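PDB 1LQT: FprA from Mycobacterium tuberculosis, which uses bound FAD to pass electrons between NADPH and ferredoxin, and may thereby supply reducing power to cytochrome P450 systems. Local coordinates for residues 94-98 with 394-398; 192-198 with 265-271; 270-276 with 288-294. Where two conformers were deposited one is given. Numbering follows the deposited sequence.

Contact 1 of 3, residues 94-98 with 394-398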
loop_
_atom_site.group_PDB
_atom_site.type_symbol
_atom_site.label_atom_id
_atom_site.label_comp_id
_atom_site.label_asym_id
_atom_site.label_seq_id
_atom_site.Cartn_x
_atom_site.Cartn_y
_atom_site.Cartn_z
ATOM N N SER A 94 -12.630 -22.838 1.178
ATOM C CA SER A 94 -11.971 -23.870 1.959
ATOM C C SER A 94 -12.517 -25.276 1.638
ATOM O O SER A 94 -11.814 -26.235 1.837
ATOM C CB SER A 94 -12.027 -23.590 3.453
ATOM O OG SER A 94 -13.352 -23.689 3.890
ATOM N N GLU A 95 -13.720 -25.362 1.080
ATOM C CA GLU A 95 -14.302 -26.643 0.645
ATOM C C GLU A 95 -13.789 -27.028 -0.740
ATOM O O GLU A 95 -13.750 -28.205 -1.079
ATOM C CB GLU A 95 -15.828 -26.563 0.528
ATOM C CG GLU A 95 -16.614 -26.295 1.794
ATOM C CD GLU A 95 -16.573 -27.371 2.854
ATOM O OE1 GLU A 95 -15.877 -28.396 2.655
ATOM O OE2 GLU A 95 -17.269 -27.167 3.918
ATOM N N ARG A 96 -13.427 -26.046 -1.557
ATOM C CA ARG A 96 -13.068 -26.301 -2.927
ATOM C C ARG A 96 -11.594 -26.388 -3.244
ATOM O O ARG A 96 -11.223 -26.730 -4.364
ATOM C CB ARG A 96 -13.696 -25.232 -3.802
ATOM C CG ARG A 96 -15.140 -25.425 -3.970
ATOM C CD ARG A 96 -15.741 -24.281 -4.658
ATOM N NE ARG A 96 -17.120 -24.538 -4.949
ATOM C CZ ARG A 96 -18.091 -24.372 -4.105
ATOM N NH1 ARG A 96 -17.853 -23.932 -2.863
ATOM N NH2 ARG A 96 -19.308 -24.698 -4.501
ATOM N N TYR A 97 -10.749 -26.051 -2.283
ATOM C CA TYR A 97 -9.331 -26.054 -2.462
ATOM C C TYR A 97 -8.690 -26.799 -1.321
ATOM O O TYR A 97 -9.237 -26.851 -0.221
ATOM C CB TYR A 97 -8.822 -24.598 -2.521
ATOM C CG TYR A 97 -9.216 -23.875 -3.786
ATOM C CD1 TYR A 97 -10.412 -23.184 -3.880
ATOM C CD2 TYR A 97 -8.408 -23.928 -4.903
ATOM C CE1 TYR A 97 -10.767 -22.551 -5.033
ATOM C CE2 TYR A 97 -8.759 -23.287 -6.073
ATOM C CZ TYR A 97 -9.936 -22.607 -6.145
ATOM O OH TYR A 97 -10.305 -21.933 -7.288
ATOM N N ASP A 98 -7.535 -27.390 -1.584
ATOM C CA ASP A 98 -6.758 -28.017 -0.518
ATOM C C ASP A 98 -6.306 -27.021 0.531
ATOM O O ASP A 98 -6.282 -27.332 1.718
ATOM C CB ASP A 98 -5.577 -28.780 -1.088
ATOM C CG ASP A 98 -6.018 -29.970 -1.918
ATOM O OD1 ASP A 98 -5.868 -29.902 -3.158
ATOM O OD2 ASP A 98 -6.523 -30.949 -1.356
ATOM N N GLU A 394 -6.166 -37.850 4.814
ATOM C CA GLU A 394 -7.095 -36.810 5.224
ATOM C C GLU A 394 -7.278 -35.720 4.164
ATOM O O GLU A 394 -7.893 -34.700 4.434
ATOM C CB GLU A 394 -6.644 -36.201 6.549
ATOM C CG GLU A 394 -6.780 -37.158 7.723
ATOM C CD GLU A 394 -6.222 -36.584 9.008
ATOM O OE1 GLU A 394 -6.673 -35.483 9.410
ATOM O OE2 GLU A 394 -5.332 -37.231 9.623
ATOM N N CYS A 395 -6.761 -35.938 2.960
ATOM C CA CYS A 395 -6.962 -34.974 1.887
ATOM C C CYS A 395 -8.362 -35.022 1.349
ATOM O O CYS A 395 -9.018 -36.065 1.359
ATOM C CB CYS A 395 -6.019 -35.231 0.728
ATOM S SG CYS A 395 -4.364 -34.713 1.116
ATOM N N LYS A 396 -8.820 -33.885 0.854
ATOM C CA LYS A 396 -10.094 -33.835 0.224
ATOM C C LYS A 396 -9.992 -34.733 -0.974
ATOM O O LYS A 396 -8.900 -35.004 -1.523
ATOM C CB LYS A 396 -10.436 -32.409 -0.197
ATOM C CG LYS A 396 -10.523 -31.455 0.989
ATOM C CD LYS A 396 -11.408 -30.260 0.707
ATOM C CE LYS A 396 -11.352 -29.271 1.878
ATOM N NZ LYS A 396 -10.005 -28.705 1.935
ATOM N N SER A 397 -11.150 -35.184 -1.379
ATOM C CA SER A 397 -11.288 -35.965 -2.547
ATOM C C SER A 397 -11.855 -35.027 -3.590
ATOM O O SER A 397 -12.925 -34.461 -3.372
ATOM C CB SER A 397 -12.268 -37.084 -2.247
ATOM O OG SER A 397 -12.331 -37.938 -3.333
ATOM N N PHE A 398 -11.154 -34.827 -4.696
ATOM C CA PHE A 398 -11.664 -34.011 -5.783
ATOM C C PHE A 398 -11.537 -34.876 -7.031
ATOM O O PHE A 398 -10.488 -35.524 -7.212
ATOM C CB PHE A 398 -10.814 -32.760 -6.016
ATOM C CG PHE A 398 -10.801 -31.760 -4.890
ATOM C CD1 PHE A 398 -11.969 -31.256 -4.356
ATOM C CD2 PHE A 398 -9.603 -31.250 -4.442
ATOM C CE1 PHE A 398 -11.926 -30.307 -3.369
ATOM C CE2 PHE A 398 -9.579 -30.284 -3.446
ATOM C CZ PHE A 398 -10.728 -29.844 -2.907
HETATM O O HOH W 1 -7.042 -31.640 1.117
HETATM O O HOH W 2 -6.916 -29.604 3.008
#
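Residues 94-96 are the last of helix 90-96, and Y97 is the first residue to leave helical backbone angles (phi/psi -131°/152°); residues 394-397 have no regular structure. The backbones stay apart, with nearest CA pairs at 6.7 Å (D98 to K396) and 8.3 Å (R96 to F398), so side chains of the second segment must bridge the gap. K396 does so: its NZ donates to Y97 O at 2.9 Å and, weakly, to S94 O at 3.1 Å, meeting carbonyls at the C-terminal end of the helix. This joins the loop between helices 370-391 and 402-413 to the FAD-binding Rossmann-like domain, where strand 99-102 follows and lies next to strand 4-9. F398 fits beside the same turn: its CZ is 3.5 Å from R96 O, while E95 O (3.6 Å from F398 CE1) and D98 OD1 (3.7 Å from F398 CE2) lie at the ring edge. One water donates to D98 OD2 (2.6 Å) and accepts from K396 N (2.9 Å); another donates to D98 O (2.7 Å) and is held only weakly by K396 NZ (3.4 Å). D98 OD1 turns to Y5 N and a salt bridge with R2, whose NH2 also reaches K396 O.

Contact 2 of 3, residues 192-198 with 265-271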
loop_
_atom_site.group_PDB
_atom_site.type_symbol
_atom_site.label_atom_id
_atom_site.label_comp_id
_atom_site.label_asym_id
_atom_site.label_seq_id
_atom_site.Cartn_x
_atom_site.Cartn_y
_atom_site.Cartn_z
ATOM N N GLN A 192 1.107 25.681 -2.283
ATOM C CA GLN A 192 2.410 26.341 -2.253
ATOM C C GLN A 192 3.312 25.774 -1.170
ATOM O O GLN A 192 4.497 25.962 -1.228
ATOM C CB GLN A 192 2.228 27.845 -2.025
ATOM C CG GLN A 192 1.421 28.543 -3.127
ATOM C CD GLN A 192 2.129 28.593 -4.457
ATOM O OE1 GLN A 192 3.357 28.408 -4.553
ATOM N NE2 GLN A 192 1.358 28.853 -5.507
ATOM N N GLU A 193 2.730 25.118 -0.171
ATOM C CA GLU A 193 3.497 24.577 0.940
ATOM C C GLU A 193 2.828 23.313 1.448
ATOM O O GLU A 193 1.612 23.295 1.639
ATOM C CB GLU A 193 3.574 25.573 2.105
ATOM C CG GLU A 193 4.361 25.091 3.300
ATOM C CD GLU A 193 4.575 26.178 4.341
ATOM O OE1 GLU A 193 5.480 26.986 4.149
ATOM O OE2 GLU A 193 3.826 26.229 5.327
ATOM N N VAL A 194 3.631 22.281 1.654
ATOM C CA VAL A 194 3.206 21.095 2.373
ATOM C C VAL A 194 4.038 21.018 3.641
ATOM O O VAL A 194 5.250 21.077 3.580
ATOM C CB VAL A 194 3.426 19.802 1.555
ATOM C CG1 VAL A 194 3.065 18.582 2.375
ATOM C CG2 VAL A 194 2.607 19.820 0.278
ATOM N N VAL A 195 3.360 20.885 4.759
ATOM C CA VAL A 195 4.025 20.709 6.044
ATOM C C VAL A 195 3.852 19.253 6.462
ATOM O O VAL A 195 2.742 18.765 6.602
ATOM C CB VAL A 195 3.464 21.622 7.135
ATOM C CG1 VAL A 195 4.299 21.493 8.379
ATOM C CG2 VAL A 195 3.450 23.073 6.645
ATOM N N ILE A 196 4.962 18.537 6.584
ATOM C CA ILE A 196 5.010 17.131 7.015
ATOM C C ILE A 196 5.276 17.142 8.504
ATOM O O ILE A 196 6.297 17.641 8.966
ATOM C CB ILE A 196 6.103 16.381 6.282
ATOM C CG1 ILE A 196 5.856 16.417 4.786
ATOM C CG2 ILE A 196 6.183 14.940 6.791
ATOM C CD1 ILE A 196 6.949 15.843 3.967
ATOM N N VAL A 197 4.347 16.565 9.252
ATOM C CA VAL A 197 4.303 16.689 10.708
ATOM C C VAL A 197 4.505 15.312 11.349
ATOM O O VAL A 197 3.643 14.433 11.235
ATOM C CB VAL A 197 2.947 17.281 11.136
ATOM C CG1 VAL A 197 2.903 17.508 12.625
ATOM C CG2 VAL A 197 2.671 18.581 10.402
ATOM N N GLY A 198 5.645 15.148 12.019
ATOM C CA GLY A 198 6.023 13.924 12.700
ATOM C C GLY A 198 5.870 14.074 14.196
ATOM O O GLY A 198 6.351 15.034 14.767
ATOM N N ARG A 265 7.935 26.804 -4.132
ATOM C CA ARG A 265 7.046 25.964 -3.360
ATOM C C ARG A 265 7.888 25.334 -2.243
ATOM O O ARG A 265 9.093 25.205 -2.385
ATOM C CB ARG A 265 6.367 24.926 -4.245
ATOM C CG ARG A 265 5.487 25.549 -5.352
ATOM C CD ARG A 265 4.849 24.458 -6.273
ATOM N NE ARG A 265 5.938 23.775 -6.965
ATOM C CZ ARG A 265 5.863 22.829 -7.901
ATOM N NH1 ARG A 265 4.672 22.346 -8.290
ATOM N NH2 ARG A 265 7.015 22.350 -8.432
ATOM N N ARG A 266 7.242 24.979 -1.133
ATOM C CA ARG A 266 7.967 24.541 0.067
ATOM C C ARG A 266 7.450 23.195 0.585
ATOM O O ARG A 266 6.259 23.028 0.733
ATOM C CB ARG A 266 7.793 25.572 1.193
ATOM C CG ARG A 266 8.477 26.907 0.946
ATOM C CD ARG A 266 7.923 28.042 1.822
ATOM N NE ARG A 266 7.936 27.779 3.264
ATOM C CZ ARG A 266 8.911 28.090 4.103
ATOM N NH1 ARG A 266 10.021 28.622 3.648
ATOM N NH2 ARG A 266 8.764 27.851 5.402
ATOM N N MET A 267 8.386 22.313 0.928
ATOM C CA MET A 267 8.105 21.085 1.640
ATOM C C MET A 267 8.787 21.219 2.985
ATOM O O MET A 267 10.001 21.147 3.060
ATOM C CB MET A 267 8.633 19.881 0.879
ATOM C CG MET A 267 8.183 18.580 1.497
ATOM S SD MET A 267 8.881 17.127 0.684
ATOM C CE MET A 267 8.132 17.225 -0.938
ATOM N N VAL A 268 7.999 21.429 4.035
ATOM C CA VAL A 268 8.508 21.748 5.365
ATOM C C VAL A 268 8.394 20.530 6.271
ATOM O O VAL A 268 7.339 19.895 6.323
ATOM C CB VAL A 268 7.661 22.894 5.989
ATOM C CG1 VAL A 268 8.148 23.233 7.378
ATOM C CG2 VAL A 268 7.648 24.125 5.114
ATOM N N PHE A 269 9.463 20.212 6.992
ATOM C CA PHE A 269 9.438 19.127 7.975
ATOM C C PHE A 269 9.382 19.706 9.379
ATOM O O PHE A 269 10.243 20.464 9.780
ATOM C CB PHE A 269 10.677 18.244 7.869
ATOM C CG PHE A 269 10.704 17.368 6.631
ATOM C CD1 PHE A 269 11.072 17.884 5.416
ATOM C CD2 PHE A 269 10.354 16.047 6.703
ATOM C CE1 PHE A 269 11.100 17.095 4.286
ATOM C CE2 PHE A 269 10.376 15.247 5.588
ATOM C CZ PHE A 269 10.736 15.768 4.377
ATOM N N ARG A 270 8.360 19.277 10.120
ATOM C CA ARG A 270 8.191 19.601 11.540
ATOM C C ARG A 270 8.166 18.288 12.316
ATOM O O ARG A 270 7.395 17.407 11.990
ATOM C CB ARG A 270 6.868 20.318 11.750
ATOM C CG ARG A 270 6.853 21.751 11.263
ATOM C CD ARG A 270 7.477 22.743 12.204
ATOM N NE ARG A 270 6.863 22.758 13.526
ATOM C CZ ARG A 270 5.753 23.411 13.888
ATOM N NH1 ARG A 270 5.073 24.180 13.061
ATOM N NH2 ARG A 270 5.353 23.338 15.135
ATOM N N PHE A 271 9.038 18.146 13.289
ATOM C CA PHE A 271 9.090 16.982 14.135
ATOM C C PHE A 271 8.548 17.347 15.517
ATOM O O PHE A 271 8.242 18.489 15.815
ATOM C CB PHE A 271 10.500 16.421 14.220
ATOM C CG PHE A 271 11.053 16.001 12.889
ATOM C CD1 PHE A 271 10.845 14.718 12.403
ATOM C CD2 PHE A 271 11.747 16.883 12.099
ATOM C CE1 PHE A 271 11.352 14.332 11.189
ATOM C CE2 PHE A 271 12.251 16.496 10.881
ATOM C CZ PHE A 271 12.057 15.209 10.419
#
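R265 opens strand 265-270, which runs parallel to strand 193-197 (axes 4.7 Å apart, 18° between directions); its CA makes a CA-H...O contact of 3.3 Å with Q192 O. R266 is held three ways: its N donates to Q192 O (2.9 Å), its O accepts from V194 N (2.9 Å), and its NE forms a salt bridge with E193 OE1 (2.7 Å), while E193 OE2 pairs with R149 on the next strand. M267 points to the opposite face, where its CG meets I196 CD1 at 3.9 Å beside helix 157-167. V268 continues the ladder, its N bonding V194 O (2.8 Å) and its O receiving I196 N (2.7 Å). On the M267 side, the F269 ring takes I196 CD1 over its face in a CH-pi contact, 4.1 Å from the centroid and 26° off the normal. R270 N donates to I196 O and R270 O accepts from G198 N, both at 2.9 Å; its guanidinium pairs with E311. F271 leaves the strand, its side chain near N155, an NADP(+)-binding residue by similarity. This unbroken parallel ladder lies within the Rossmann-type NADP-binding sheet, whose strand 193-197 leads to the predicted NADP(+) ligands R199 and R200. The face with E193, R266 and R270 mixes paired charges with valines, while I196, M267 and F269 make the other apolar: backbone bonds set the register, and side chains suit a partly exposed and a buried face.

Contact 3 of 3, residues 270-276 with 288-294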
loop_
_atom_site.group_PDB
_atom_site.type_symbol
_atom_site.label_atom_id
_atom_site.label_comp_id
_atom_site.label_asym_id
_atom_site.label_seq_id
_atom_site.Cartn_x
_atom_site.Cartn_y
_atom_site.Cartn_z
ATOM N N ARG A 270 8.360 19.277 10.120
ATOM C CA ARG A 270 8.191 19.601 11.540
ATOM C C ARG A 270 8.166 18.288 12.316
ATOM O O ARG A 270 7.395 17.407 11.990
ATOM C CB ARG A 270 6.868 20.318 11.750
ATOM C CG ARG A 270 6.853 21.751 11.263
ATOM C CD ARG A 270 7.477 22.743 12.204
ATOM N NE ARG A 270 6.863 22.758 13.526
ATOM C CZ ARG A 270 5.753 23.411 13.888
ATOM N NH1 ARG A 270 5.073 24.180 13.061
ATOM N NH2 ARG A 270 5.353 23.338 15.135
ATOM N N PHE A 271 9.038 18.146 13.289
ATOM C CA PHE A 271 9.090 16.982 14.135
ATOM C C PHE A 271 8.548 17.347 15.517
ATOM O O PHE A 271 8.242 18.489 15.815
ATOM C CB PHE A 271 10.500 16.421 14.220
ATOM C CG PHE A 271 11.053 16.001 12.889
ATOM C CD1 PHE A 271 10.845 14.718 12.403
ATOM C CD2 PHE A 271 11.747 16.883 12.099
ATOM C CE1 PHE A 271 11.352 14.332 11.189
ATOM C CE2 PHE A 271 12.251 16.496 10.881
ATOM C CZ PHE A 271 12.057 15.209 10.419
ATOM N N LEU A 272 8.382 16.321 16.353
ATOM C CA LEU A 272 7.915 16.462 17.727
ATOM C C LEU A 272 6.621 17.291 17.789
ATOM O O LEU A 272 6.421 18.136 18.658
ATOM C CB LEU A 272 8.988 17.049 18.624
ATOM C CG LEU A 272 10.210 16.172 18.755
ATOM C CD1 LEU A 272 11.318 16.837 19.531
ATOM C CD2 LEU A 272 9.873 14.840 19.400
ATOM N N THR A 273 5.708 16.974 16.872
ATOM C CA THR A 273 4.470 17.715 16.718
ATOM C C THR A 273 3.345 16.728 16.419
ATOM O O THR A 273 3.494 15.886 15.550
ATOM C CB THR A 273 4.596 18.750 15.591
ATOM O OG1 THR A 273 5.681 19.615 15.850
ATOM C CG2 THR A 273 3.358 19.603 15.486
ATOM N N SER A 274 2.214 16.906 17.093
ATOM C CA SER A 274 1.034 16.095 16.854
ATOM C C SER A 274 -0.142 16.961 16.454
ATOM O O SER A 274 -0.334 18.055 16.963
ATOM C CB SER A 274 0.642 15.307 18.107
ATOM O OG SER A 274 1.511 14.240 18.350
ATOM N N PRO A 275 -1.014 16.430 15.589
ATOM C CA PRO A 275 -2.276 17.097 15.297
ATOM C C PRO A 275 -3.244 16.874 16.447
ATOM O O PRO A 275 -3.485 15.748 16.862
ATOM C CB PRO A 275 -2.759 16.421 14.038
ATOM C CG PRO A 275 -2.227 15.006 14.151
ATOM C CD PRO A 275 -0.886 15.162 14.842
ATOM N N ILE A 276 -3.808 17.951 16.969
ATOM C CA ILE A 276 -4.725 17.892 18.092
ATOM C C ILE A 276 -6.180 17.991 17.666
ATOM O O ILE A 276 -7.047 17.293 18.191
ATOM C CB ILE A 276 -4.380 19.030 19.096
ATOM C CG1 ILE A 276 -2.912 18.992 19.523
ATOM C CG2 ILE A 276 -5.306 19.007 20.307
ATOM C CD1 ILE A 276 -2.498 17.722 20.245
ATOM N N VAL A 288 -4.891 22.530 14.627
ATOM C CA VAL A 288 -4.252 22.755 15.921
ATOM C C VAL A 288 -3.173 21.709 16.113
ATOM O O VAL A 288 -3.437 20.523 15.981
ATOM C CB VAL A 288 -5.270 22.667 17.074
ATOM C CG1 VAL A 288 -4.603 22.963 18.428
ATOM C CG2 VAL A 288 -6.430 23.620 16.822
ATOM N N LEU A 289 -1.964 22.179 16.409
ATOM C CA LEU A 289 -0.795 21.330 16.597
ATOM C C LEU A 289 -0.304 21.451 18.032
ATOM O O LEU A 289 -0.419 22.498 18.672
ATOM C CB LEU A 289 0.317 21.786 15.648
ATOM C CG LEU A 289 -0.039 21.755 14.166
ATOM C CD1 LEU A 289 1.091 22.363 13.352
ATOM C CD2 LEU A 289 -0.372 20.360 13.677
ATOM N N GLY A 290 0.225 20.340 18.527
ATOM C CA GLY A 290 0.795 20.270 19.858
ATOM C C GLY A 290 2.241 19.833 19.796
ATOM O O GLY A 290 2.603 18.941 19.040
ATOM N N ARG A 291 3.080 20.440 20.635
ATOM C CA ARG A 291 4.473 20.064 20.715
ATOM C C ARG A 291 4.628 18.902 21.695
ATOM O O ARG A 291 4.066 18.912 22.783
ATOM C CB ARG A 291 5.335 21.263 21.154
ATOM C CG ARG A 291 6.807 20.967 21.153
ATOM C CD ARG A 291 7.667 22.174 21.458
ATOM N NE ARG A 291 7.571 22.636 22.832
ATOM C CZ ARG A 291 8.409 22.320 23.807
ATOM N NH1 ARG A 291 9.378 21.474 23.608
ATOM N NH2 ARG A 291 8.256 22.916 24.997
ATOM N N ASN A 292 5.474 17.959 21.305
ATOM C CA ASN A 292 5.840 16.805 22.099
ATOM C C ASN A 292 7.292 16.882 22.551
ATOM O O ASN A 292 8.119 17.544 21.920
ATOM C CB ASN A 292 5.673 15.529 21.259
ATOM C CG ASN A 292 4.270 15.351 20.768
ATOM O OD1 ASN A 292 3.315 15.649 21.479
ATOM N ND2 ASN A 292 4.132 14.830 19.549
ATOM N N GLU A 293 7.589 16.124 23.599
ATOM C CA GLU A 293 8.943 15.800 24.001
ATOM C C GLU A 293 9.094 14.283 23.981
ATOM O O GLU A 293 8.134 13.575 24.164
ATOM C CB GLU A 293 9.238 16.324 25.408
ATOM C CG GLU A 293 9.227 17.856 25.500
ATOM C CD GLU A 293 9.305 18.373 26.911
ATOM O OE1 GLU A 293 8.540 17.891 27.741
ATOM O OE2 GLU A 293 10.133 19.251 27.206
ATOM N N LEU A 294 10.294 13.805 23.773
ATOM C CA LEU A 294 10.578 12.385 23.789
ATOM C C LEU A 294 10.857 11.921 25.204
ATOM O O LEU A 294 11.636 12.526 25.917
ATOM C CB LEU A 294 11.761 12.060 22.899
ATOM C CG LEU A 294 11.490 12.368 21.414
ATOM C CD1 LEU A 294 12.732 12.190 20.612
ATOM C CD2 LEU A 294 10.367 11.555 20.822
#
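Four backbone hydrogen bonds, each 2.8 Å, zip this antiparallel β-hairpin: N292 N to L272 O, S274 N to G290 O, G290 N to S274 O, and I276 N to V288 O. S274 and G290 thus form the hydrogen-bonded pair, flanked by the non-hydrogen-bonded pairs T273-R291 and P275-L289; proline, lacking an amide hydrogen, sits where none is needed from this partner. N292 ND2 donates to S274 OG (2.9 Å) and to R199 O (NADP(+)-binding by similarity), while T273 OG1 donates to F271 O (2.8 Å) across the turn before the strand. R291 pairs with E309, and R270 with E311. Apolar contacts finish both ends, L272 CD2 on L294 CG (3.6 Å) and I276 CB on V288 CG1 (4.0 Å). An ideal CB on G290 would lie 3.0 Å from I276 CD1, a clash. The hairpin borders the NADP site: the P275 side chain is about 5 Å from the bound derivative. Strand 286-296 is central in its three-stranded sheet, between 273-279 and 302-314, and T273 packs on V197 of strand 193-197.

Overall arrangement
Contacts 2 and 3 follow one another along the chain, and both are nested within the long loop closed by contact 1. Their centres are 13 Å apart; they share R270 and F271, where strand 265-270 of the parallel sheet gives way to strand 273-279 of the antiparallel one, and G198 O to T273 N (2.9 Å, a probable hydrogen bond) ties the two sheets together beside the bound NADP derivative. Contact 1 lies on the opposite side of the chain's centre, 54 Å centre to centre from each of the others, in the FAD-binding part. The three contacts therefore sample both nucleotide-binding halves of this flavoenzyme, with FAD and the NADP derivative bound between these distant ends.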